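Local coordinates for protein maltose operon transcriptional repressor (Staphylococcus aureus subsp. aureus Mu50, PDB 3HCW) that probably represses transcription of the maltose operon, its C-terminal periplasmic-binding-protein-like region likely sensing a small effector, as in LacI-family repressors, at residues 133-139 with 163-169; 173-177 with 209-214. Numbering follows the deposited sequence.

Contact 1: residues 133-139 with 163-169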
loop_
_atom_site.group_PDB
_atom_site.type_symbol
_atom_site.label_atom_id
_atom_site.label_comp_id
_atom_site.label_asym_id
_atom_site.label_seq_id
_atom_site.Cartn_x
_atom_site.Cartn_y
_atom_site.Cartn_z
ATOM N N GLU A 133 6.160 -9.778 -30.101
ATOM C CA GLU A 133 6.184 -10.859 -29.127
ATOM C C GLU A 133 5.634 -10.405 -27.767
ATOM O O GLU A 133 5.859 -9.276 -27.350
ATOM C CB GLU A 133 7.614 -11.395 -29.001
ATOM C CG GLU A 133 7.726 -12.871 -28.611
ATOM C CD GLU A 133 8.192 -13.087 -27.174
ATOM O OE1 GLU A 133 9.240 -12.519 -26.786
ATOM O OE2 GLU A 133 7.520 -13.843 -26.437
ATOM N N LEU A 134 4.905 -11.293 -27.092
ATOM C CA LEU A 134 4.286 -10.992 -25.797
ATOM C C LEU A 134 4.746 -11.944 -24.691
ATOM O O LEU A 134 4.967 -13.133 -24.931
ATOM C CB LEU A 134 2.761 -11.045 -25.914
ATOM C CG LEU A 134 2.063 -10.112 -26.909
ATOM C CD1 LEU A 134 0.681 -10.618 -27.274
ATOM C CD2 LEU A 134 1.987 -8.706 -26.353
ATOM N N ILE A 135 4.887 -11.404 -23.480
ATOM C CA ILE A 135 5.251 -12.179 -22.288
ATOM C C ILE A 135 4.228 -11.915 -21.180
ATOM O O ILE A 135 3.956 -10.756 -20.851
ATOM C CB ILE A 135 6.680 -11.819 -21.782
ATOM C CG1 ILE A 135 7.726 -12.018 -22.881
ATOM C CG2 ILE A 135 7.053 -12.652 -20.549
ATOM C CD1 ILE A 135 8.859 -10.985 -22.864
ATOM N N PHE A 136 3.637 -12.983 -20.640
ATOM C CA PHE A 136 2.794 -12.882 -19.452
ATOM C C PHE A 136 3.523 -13.461 -18.249
ATOM O O PHE A 136 4.003 -14.592 -18.287
ATOM C CB PHE A 136 1.451 -13.607 -19.622
ATOM C CG PHE A 136 0.402 -13.204 -18.604
ATOM C CD1 PHE A 136 -0.526 -12.194 -18.905
ATOM C CD2 PHE A 136 0.333 -13.833 -17.352
ATOM C CE1 PHE A 136 -1.502 -11.809 -17.976
ATOM C CE2 PHE A 136 -0.634 -13.458 -16.411
ATOM C CZ PHE A 136 -1.556 -12.443 -16.726
ATOM N N ILE A 137 3.588 -12.677 -17.178
ATOM C CA ILE A 137 4.252 -13.108 -15.959
ATOM C C ILE A 137 3.226 -13.321 -14.845
ATOM O O ILE A 137 2.431 -12.434 -14.540
ATOM C CB ILE A 137 5.375 -12.120 -15.539
ATOM C CG1 ILE A 137 6.349 -11.898 -16.701
ATOM C CG2 ILE A 137 6.113 -12.633 -14.310
ATOM C CD1 ILE A 137 7.574 -11.070 -16.352
ATOM N N THR A 138 3.236 -14.511 -14.257
ATOM C CA THR A 138 2.273 -14.855 -13.215
ATOM C C THR A 138 2.929 -15.386 -11.928
ATOM O O THR A 138 4.133 -15.669 -11.895
ATOM C CB THR A 138 1.165 -15.820 -13.750
ATOM O OG1 THR A 138 0.084 -15.875 -12.811
ATOM C CG2 THR A 138 1.707 -17.229 -14.014
ATOM N N GLU A 139 2.122 -15.477 -10.873
ATOM C CA GLU A 139 2.534 -16.000 -9.571
ATOM C C GLU A 139 2.036 -17.419 -9.377
ATOM O O GLU A 139 1.017 -17.804 -9.935
ATOM C CB GLU A 139 1.942 -15.149 -8.448
ATOM C CG GLU A 139 2.834 -14.036 -7.931
ATOM C CD GLU A 139 2.105 -13.118 -6.955
ATOM O OE1 GLU A 139 0.978 -12.662 -7.272
ATOM O OE2 GLU A 139 2.668 -12.849 -5.870
ATOM N N ASP A 163 3.616 -14.420 -31.321
ATOM C CA ASP A 163 4.411 -15.285 -30.469
ATOM C C ASP A 163 4.303 -14.795 -29.043
ATOM O O ASP A 163 4.335 -13.589 -28.784
ATOM C CB ASP A 163 5.873 -15.305 -30.909
ATOM C CG ASP A 163 6.069 -15.997 -32.249
ATOM O OD1 ASP A 163 6.939 -15.548 -33.024
ATOM O OD2 ASP A 163 5.351 -16.983 -32.532
ATOM N N TYR A 164 4.151 -15.739 -28.123
ATOM C CA TYR A 164 4.040 -15.417 -26.713
ATOM C C TYR A 164 4.613 -16.513 -25.831
ATOM O O TYR A 164 4.713 -17.666 -26.255
ATOM C CB TYR A 164 2.585 -15.129 -26.325
ATOM C CG TYR A 164 1.645 -16.321 -26.366
ATOM C CD1 TYR A 164 1.483 -17.155 -25.248
ATOM C CD2 TYR A 164 0.899 -16.606 -27.507
ATOM C CE1 TYR A 164 0.620 -18.242 -25.279
ATOM C CE2 TYR A 164 0.020 -17.693 -27.546
ATOM C CZ TYR A 164 -0.115 -18.502 -26.427
ATOM O OH TYR A 164 -0.985 -19.575 -26.453
ATOM N N GLN A 165 4.954 -16.136 -24.598
ATOM C CA GLN A 165 5.355 -17.075 -23.566
ATOM C C GLN A 165 4.721 -16.734 -22.204
ATOM O O GLN A 165 4.348 -15.587 -21.955
ATOM C CB GLN A 165 6.878 -17.116 -23.470
ATOM C CG GLN A 165 7.512 -15.827 -23.000
ATOM C CD GLN A 165 8.999 -15.942 -22.802
ATOM O OE1 GLN A 165 9.779 -15.310 -23.516
ATOM N NE2 GLN A 165 9.410 -16.747 -21.828
ATOM N N ILE A 166 4.582 -17.745 -21.345
ATOM C CA ILE A 166 4.089 -17.581 -19.970
ATOM C C ILE A 166 5.256 -17.901 -19.040
ATOM O O ILE A 166 5.950 -18.911 -19.219
ATOM C CB ILE A 166 2.883 -18.543 -19.634
ATOM C CG1 ILE A 166 1.767 -18.507 -20.700
ATOM C CG2 ILE A 166 2.311 -18.275 -18.235
ATOM C CD1 ILE A 166 1.051 -17.159 -20.867
ATOM N N ILE A 167 5.493 -17.027 -18.070
ATOM C CA ILE A 167 6.499 -17.260 -17.042
ATOM C C ILE A 167 5.792 -17.268 -15.695
ATOM O O ILE A 167 5.089 -16.315 -15.351
ATOM C CB ILE A 167 7.600 -16.168 -17.030
ATOM C CG1 ILE A 167 8.394 -16.176 -18.341
ATOM C CG2 ILE A 167 8.527 -16.323 -15.802
ATOM C CD1 ILE A 167 9.317 -14.979 -18.509
ATOM N N GLU A 168 5.964 -18.357 -14.952
ATOM C CA GLU A 168 5.479 -18.442 -13.588
ATOM C C GLU A 168 6.661 -18.262 -12.645
ATOM O O GLU A 168 7.687 -18.931 -12.773
ATOM C CB GLU A 168 4.805 -19.783 -13.348
ATOM C CG GLU A 168 3.879 -19.798 -12.155
ATOM C CD GLU A 168 3.379 -21.192 -11.851
ATOM O OE1 GLU A 168 4.215 -22.071 -11.543
ATOM O OE2 GLU A 168 2.150 -21.408 -11.916
ATOM N N THR A 169 6.522 -17.345 -11.701
ATOM C CA THR A 169 7.642 -16.986 -10.853
ATOM C C THR A 169 7.185 -16.685 -9.444
ATOM O O THR A 169 6.015 -16.355 -9.225
ATOM C CB THR A 169 8.421 -15.777 -11.439
ATOM O OG1 THR A 169 9.526 -15.443 -10.588
ATOM C CG2 THR A 169 7.510 -14.568 -11.595
#
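Isoleucines dominate the middle of this parallel pair, the two strands of a right-handed beta-alpha-beta crossover through helix 144-159 in the Rossmann-like core of a periplasmic-binding-protein fold. On one face Ile-135 CG2 meets Ile-167 CD1 at 3.8 Å, and Ile-137 CG2 lies 3.6 Å from the methyl CG2 of Thr-169; beta-branched side chains suit the extended backbone. Ile-135 and Ile-137 also pack on Ile-196, and Thr-169 meets Val-175, Ile-176 and Tyr-179 of helix 173-187. On the other face, Phe-136 CB touches Ile-166 CD1 at 3.8 Å while the phenyl ring turns away to Phe-153 and Ile-150 of the crossover helix. Six backbone N-H...O bonds, among them Thr-138 N to Ile-167 O at 2.8 Å, join strands 14° from parallel. Strand 163-169 is outermost in its chain, so polar Asp-163 and Glu-168 are tolerated at exposed positions. The carboxylate of Glu-133 is held by Gln-194, and Thr-138 OG1 bonds to Ser-146. Beside that hydroxyl, Thr-138 CG2 rests 3.8 Å from CG of Glu-168.

Contact 2: residues 173-177 with 209-214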
loop_
_atom_site.group_PDB
_atom_site.type_symbol
_atom_site.label_atom_id
_atom_site.label_comp_id
_atom_site.label_asym_id
_atom_site.label_seq_id
_atom_site.Cartn_x
_atom_site.Cartn_y
_atom_site.Cartn_z
ATOM N N ARG A 173 13.530 -11.536 -5.722
ATOM C CA ARG A 173 14.468 -10.755 -6.533
ATOM C C ARG A 173 15.386 -11.611 -7.396
ATOM O O ARG A 173 15.422 -11.446 -8.615
ATOM C CB ARG A 173 15.338 -9.905 -5.608
ATOM C CG ARG A 173 16.396 -9.085 -6.312
ATOM C CD ARG A 173 16.084 -7.650 -6.128
ATOM N NE ARG A 173 16.707 -6.795 -7.125
ATOM C CZ ARG A 173 16.121 -5.700 -7.594
ATOM N NH1 ARG A 173 14.909 -5.370 -7.158
ATOM N NH2 ARG A 173 16.732 -4.946 -8.491
ATOM N N GLU A 174 16.119 -12.515 -6.746
ATOM C CA GLU A 174 17.028 -13.450 -7.408
ATOM C C GLU A 174 16.326 -14.240 -8.512
ATOM O O GLU A 174 16.852 -14.366 -9.625
ATOM C CB GLU A 174 17.651 -14.404 -6.379
ATOM C CG GLU A 174 18.692 -15.379 -6.945
ATOM C CD GLU A 174 18.915 -16.598 -6.053
ATOM O OE1 GLU A 174 19.443 -16.428 -4.929
ATOM O OE2 GLU A 174 18.568 -17.726 -6.477
ATOM N N VAL A 175 15.131 -14.741 -8.207
ATOM C CA VAL A 175 14.379 -15.577 -9.148
ATOM C C VAL A 175 13.908 -14.786 -10.369
ATOM O O VAL A 175 14.093 -15.251 -11.498
ATOM C CB VAL A 175 13.208 -16.323 -8.458
ATOM C CG1 VAL A 175 12.536 -17.280 -9.426
ATOM C CG2 VAL A 175 13.720 -17.110 -7.268
ATOM N N ILE A 176 13.327 -13.603 -10.141
ATOM C CA ILE A 176 12.907 -12.700 -11.221
ATOM C C ILE A 176 14.109 -12.318 -12.085
ATOM O O ILE A 176 14.045 -12.413 -13.317
ATOM C CB ILE A 176 12.256 -11.370 -10.704
ATOM C CG1 ILE A 176 11.144 -11.612 -9.664
ATOM C CG2 ILE A 176 11.780 -10.505 -11.880
ATOM C CD1 ILE A 176 9.801 -11.971 -10.206
ATOM N N LEU A 177 15.197 -11.907 -11.424
ATOM C CA LEU A 177 16.454 -11.545 -12.085
ATOM C C LEU A 177 16.942 -12.614 -13.048
ATOM O O LEU A 177 17.330 -12.290 -14.170
ATOM C CB LEU A 177 17.561 -11.204 -11.064
ATOM C CG LEU A 177 18.984 -10.863 -11.555
ATOM C CD1 LEU A 177 19.030 -9.688 -12.565
ATOM C CD2 LEU A 177 19.923 -10.589 -10.376
ATOM N N SER A 209 11.675 -3.228 -11.144
ATOM C CA SER A 209 12.902 -3.054 -10.375
ATOM C C SER A 209 14.049 -3.834 -10.997
ATOM O O SER A 209 15.162 -3.316 -11.116
ATOM C CB SER A 209 12.678 -3.489 -8.930
ATOM O OG SER A 209 13.791 -3.141 -8.122
ATOM N N VAL A 210 13.763 -5.065 -11.421
ATOM C CA VAL A 210 14.759 -5.909 -12.067
ATOM C C VAL A 210 15.090 -5.342 -13.455
ATOM O O VAL A 210 16.259 -5.257 -13.834
ATOM C CB VAL A 210 14.293 -7.398 -12.094
ATOM C CG1 VAL A 210 15.087 -8.224 -13.094
ATOM C CG2 VAL A 210 14.399 -8.019 -10.676
ATOM N N LEU A 211 14.059 -4.902 -14.175
ATOM C CA LEU A 211 14.221 -4.252 -15.489
ATOM C C LEU A 211 15.076 -2.981 -15.402
ATOM O O LEU A 211 15.862 -2.702 -16.306
ATOM C CB LEU A 211 12.850 -3.954 -16.128
ATOM C CG LEU A 211 12.171 -4.904 -17.117
ATOM C CD1 LEU A 211 12.530 -6.382 -16.941
ATOM C CD2 LEU A 211 10.670 -4.712 -17.096
ATOM N N TYR A 212 14.940 -2.239 -14.305
ATOM C CA TYR A 212 15.797 -1.082 -14.037
ATOM C C TYR A 212 17.247 -1.529 -13.864
ATOM O O TYR A 212 18.166 -0.948 -14.469
ATOM C CB TYR A 212 15.321 -0.329 -12.788
ATOM C CG TYR A 212 15.953 1.035 -12.609
ATOM C CD1 TYR A 212 15.350 2.175 -13.141
ATOM C CD2 TYR A 212 17.154 1.192 -11.904
ATOM C CE1 TYR A 212 15.923 3.440 -12.981
ATOM C CE2 TYR A 212 17.741 2.453 -11.755
ATOM C CZ TYR A 212 17.111 3.573 -12.286
ATOM O OH TYR A 212 17.673 4.825 -12.129
ATOM N N GLU A 213 17.434 -2.590 -13.074
ATOM C CA GLU A 213 18.761 -3.126 -12.775
ATOM C C GLU A 213 19.510 -3.576 -14.037
ATOM O O GLU A 213 20.721 -3.440 -14.115
ATOM C CB GLU A 213 18.673 -4.252 -11.735
ATOM C CG GLU A 213 20.025 -4.760 -11.222
ATOM C CD GLU A 213 19.937 -5.549 -9.918
ATOM O OE1 GLU A 213 20.913 -5.509 -9.139
ATOM O OE2 GLU A 213 18.907 -6.213 -9.669
ATOM N N LEU A 214 18.772 -4.070 -15.025
ATOM C CA LEU A 214 19.341 -4.594 -16.255
ATOM C C LEU A 214 19.386 -3.573 -17.375
ATOM O O LEU A 214 19.798 -3.901 -18.490
ATOM C CB LEU A 214 18.545 -5.816 -16.717
ATOM C CG LEU A 214 18.612 -7.061 -15.822
ATOM C CD1 LEU A 214 17.739 -8.146 -16.408
ATOM C CD2 LEU A 214 20.045 -7.553 -15.683
HETATM O O HOH W 1 16.838 -1.956 -9.607
#
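Arg-173 sets the character of this helix-helix contact, in which the short segments cross at -61° with their axes 10.1 Å apart; both helices flank the sheet of the periplasmic-binding-protein-like domain. Its CA-to-CB bond points sideways; chi1 and chi3 are t, but chi2, at 115°, lies between wells, and this conformation carries the guanidinium across the gap to the other helix. There NH1 donates to Ser-209 OG at 2.7 Å, nearly in line, and NH2 forms a salt bridge with Glu-213 OE2 at 2.8 Å. Ser-209 and Glu-213 are one helical turn apart, so a single planar guanidinium can serve both at its edge, while Val-210 CG2 covers one of its faces. A water accepts from Arg-173 NH2 at 3.2 Å and donates to Ser-209 O at 2.6 Å.

Next to these polar bonds the contact is apolar. Val-210, compact and directed toward the other helix, fits closely at one spot: its CG1 lies 3.7 Å from Leu-177 CA. Its CG2 is 3.8 Å from Ile-176 CG2. Leu-177, with chi1 t and chi2 p, swings inward so that CD1 reaches Leu-214 CD2 at 3.9 Å.

Met-180, farther along helix 173-187, extends this packing against Val-210 and Leu-214. Ile-176 also touches Thr-169 of strand 163-169, and on helix 201-213 Ser-209 OG bonds to Ala-236 O of the second subunit, placing one side of the contact in the interface with that subunit.

Overall arrangement
Contact 1 is complete in the chain before the first residue of contact 2; their centres lie about 15 Å apart, on the same side of the chain's centre. Strand 163-169 leads through a short connection into helix 173-187, so the second strand of contact 1 is followed directly by the first helix of contact 2. They meet where Thr-169 OG1 packs against Ile-176 CD1 at 3.5 Å. Strand 194-198, which pairs with strand 133-139, then leads to helix 201-213. Together the contacts join the edge of the sheet, where its strands run parallel, to a helical layer on one of its faces, linking the core of this periplasmic-binding-protein-like domain to the surface that meets the second subunit.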